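Local coordinates for protein PelD (Pseudomonas aeruginosa, PDB 4EU0) that binds the second messenger cyclic di-GMP, chiefly through its degenerate GGDEF domain, as a membrane-anchored effector involved in pellicle formation; this piece is its cytosolic GAF-GGDEF part, at residues A[139-144]-A[179-184]. Residues are numbered along the deposited sequence; the frame is centred on the assembly and turned at random.
Sequences LAILAG and RDHGLP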
loop_
_atom_site.group_PDB
_atom_site.type_symbol
_atom_site.label_atom_id
_atom_site.label_comp_id
_atom_site.label_asym_id
_atom_site.label_seq_id
_atom_site.Cartn_x
_atom_site.Cartn_y
_atom_site.Cartn_z
ATOM N N LEU A 139 11.677 -6.520 -4.757
ATOM C CA LEU A 139 11.489 -5.668 -5.937
ATOM C C LEU A 139 10.017 -5.598 -6.359
ATOM O O LEU A 139 9.481 -4.515 -6.655
ATOM C CB LEU A 139 12.328 -6.210 -7.096
ATOM C CG LEU A 139 13.612 -5.519 -7.580
ATOM C CD1 LEU A 139 14.226 -4.552 -6.590
ATOM C CD2 LEU A 139 14.621 -6.552 -8.055
ATOM N N ALA A 140 9.361 -6.758 -6.361
ATOM C CA ALA A 140 7.948 -6.844 -6.726
ATOM C C ALA A 140 7.069 -6.111 -5.711
ATOM O O ALA A 140 6.153 -5.376 -6.093
ATOM C CB ALA A 140 7.519 -8.303 -6.874
ATOM N N ILE A 141 7.378 -6.274 -4.428
ATOM C CA ILE A 141 6.635 -5.588 -3.361
ATOM C C ILE A 141 6.742 -4.081 -3.527
ATOM O O ILE A 141 5.737 -3.372 -3.523
ATOM C CB ILE A 141 7.125 -5.981 -1.950
ATOM C CG1 ILE A 141 6.836 -7.466 -1.691
ATOM C CG2 ILE A 141 6.488 -5.037 -0.878
ATOM C CD1 ILE A 141 7.593 -8.051 -0.509
ATOM N N LEU A 142 7.961 -3.594 -3.701
ATOM C CA LEU A 142 8.187 -2.168 -3.856
ATOM C C LEU A 142 7.510 -1.618 -5.117
ATOM O O LEU A 142 6.872 -0.566 -5.068
ATOM C CB LEU A 142 9.693 -1.868 -3.844
ATOM C CG LEU A 142 10.236 -0.437 -3.862
ATOM C CD1 LEU A 142 9.769 0.399 -2.662
ATOM C CD2 LEU A 142 11.764 -0.480 -3.925
ATOM N N ALA A 143 7.640 -2.334 -6.238
ATOM C CA ALA A 143 7.049 -1.894 -7.505
ATOM C C ALA A 143 5.530 -1.688 -7.396
ATOM O O ALA A 143 4.990 -0.703 -7.913
ATOM C CB ALA A 143 7.393 -2.866 -8.634
ATOM N N GLY A 144 4.851 -2.613 -6.712
ATOM C CA GLY A 144 3.397 -2.546 -6.565
ATOM C C GLY A 144 2.989 -1.335 -5.749
ATOM O O GLY A 144 2.070 -0.594 -6.114
ATOM N N ARG A 179 -1.532 -12.085 0.344
ATOM C CA ARG A 179 -1.761 -13.252 -0.510
ATOM C C ARG A 179 -0.502 -13.649 -1.262
ATOM O O ARG A 179 -0.132 -14.830 -1.294
ATOM C CB ARG A 179 -2.895 -12.997 -1.501
ATOM C CG ARG A 179 -3.308 -14.262 -2.278
ATOM C CD ARG A 179 -4.193 -13.920 -3.464
ATOM N NE ARG A 179 -3.492 -13.116 -4.466
ATOM C CZ ARG A 179 -4.068 -12.603 -5.549
ATOM N NH1 ARG A 179 -5.359 -12.810 -5.776
ATOM N NH2 ARG A 179 -3.349 -11.893 -6.410
ATOM N N ASP A 180 0.157 -12.656 -1.850
ATOM C CA ASP A 180 1.268 -12.905 -2.764
ATOM C C ASP A 180 2.643 -12.947 -2.098
ATOM O O ASP A 180 3.560 -13.605 -2.605
ATOM C CB ASP A 180 1.250 -11.885 -3.897
ATOM C CG ASP A 180 -0.009 -11.977 -4.744
ATOM O OD1 ASP A 180 -0.713 -13.013 -4.678
ATOM O OD2 ASP A 180 -0.295 -11.014 -5.472
ATOM N N HIS A 181 2.783 -12.254 -0.966
ATOM C CA HIS A 181 4.098 -12.081 -0.335
ATOM C C HIS A 181 4.119 -12.420 1.158
ATOM O O HIS A 181 5.161 -12.314 1.805
ATOM C CB HIS A 181 4.623 -10.659 -0.575
ATOM C CG HIS A 181 4.658 -10.269 -2.020
ATOM N ND1 HIS A 181 5.563 -10.805 -2.912
ATOM C CD2 HIS A 181 3.900 -9.401 -2.728
ATOM C CE1 HIS A 181 5.354 -10.289 -4.110
ATOM N NE2 HIS A 181 4.357 -9.427 -4.024
ATOM N N GLY A 182 2.969 -12.822 1.695
ATOM C CA GLY A 182 2.859 -13.201 3.108
ATOM C C GLY A 182 3.148 -12.056 4.060
ATOM O O GLY A 182 3.540 -12.285 5.207
ATOM N N LEU A 183 2.958 -10.821 3.589
ATOM C CA LEU A 183 3.249 -9.639 4.410
ATOM C C LEU A 183 2.103 -9.360 5.368
ATOM O O LEU A 183 0.944 -9.491 4.987
ATOM C CB LEU A 183 3.516 -8.405 3.534
ATOM C CG LEU A 183 4.751 -8.501 2.630
ATOM C CD1 LEU A 183 4.950 -7.165 1.929
ATOM C CD2 LEU A 183 5.999 -8.889 3.398
ATOM N N PRO A 184 2.429 -8.981 6.624
ATOM C CA PRO A 184 1.389 -8.751 7.622
ATOM C C PRO A 184 0.729 -7.379 7.539
ATOM O O PRO A 184 1.356 -6.396 7.138
ATOM C CB PRO A 184 2.146 -8.908 8.951
ATOM C CG PRO A 184 3.537 -8.452 8.637
ATOM C CD PRO A 184 3.786 -8.863 7.201
HETATM O O HOH W 1 3.441 -7.505 -5.971
#
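Ile-141 lays its CG1 methylene over the face of the His-181 imidazole, 3.6 Å from the ring centroid and 12° off the ring normal, a well-centred CH-pi contact. CG1 is anti to the carbonyl carbon (chi1 -65°), and from there CD1 runs on past the ring to Leu-183, while His-181 slides by in the opposite direction. Ile-141 CD1 and Leu-183 CD1 meet tip to tip at 3.7 Å, and Ile-141 CG2 lies 3.8 Å from the same methyl, which thus sits against both methyl groups of the isoleucine. The other face of the imidazole packs against Asp-180 CB, offset toward the rim. At its edge a water lies in the ring plane, 2.9 Å from His-181 NE2, and donates a weak hydrogen bond to Ala-140 O. The contact joins helix 133-150 of the GAF domain to the end of helix 162-181, where Gly-182 with positive phi turns the chain toward strand 185-192 of the GGDEF domain. Leu-3 of helix 2-16 also touches Ile-141. The Leu-183 side chain lies about 13 Å from the bound cyclic di-GMP. With no direct polar bond, apolar fit and one bridging water join the domains here, probably with few directional constraints.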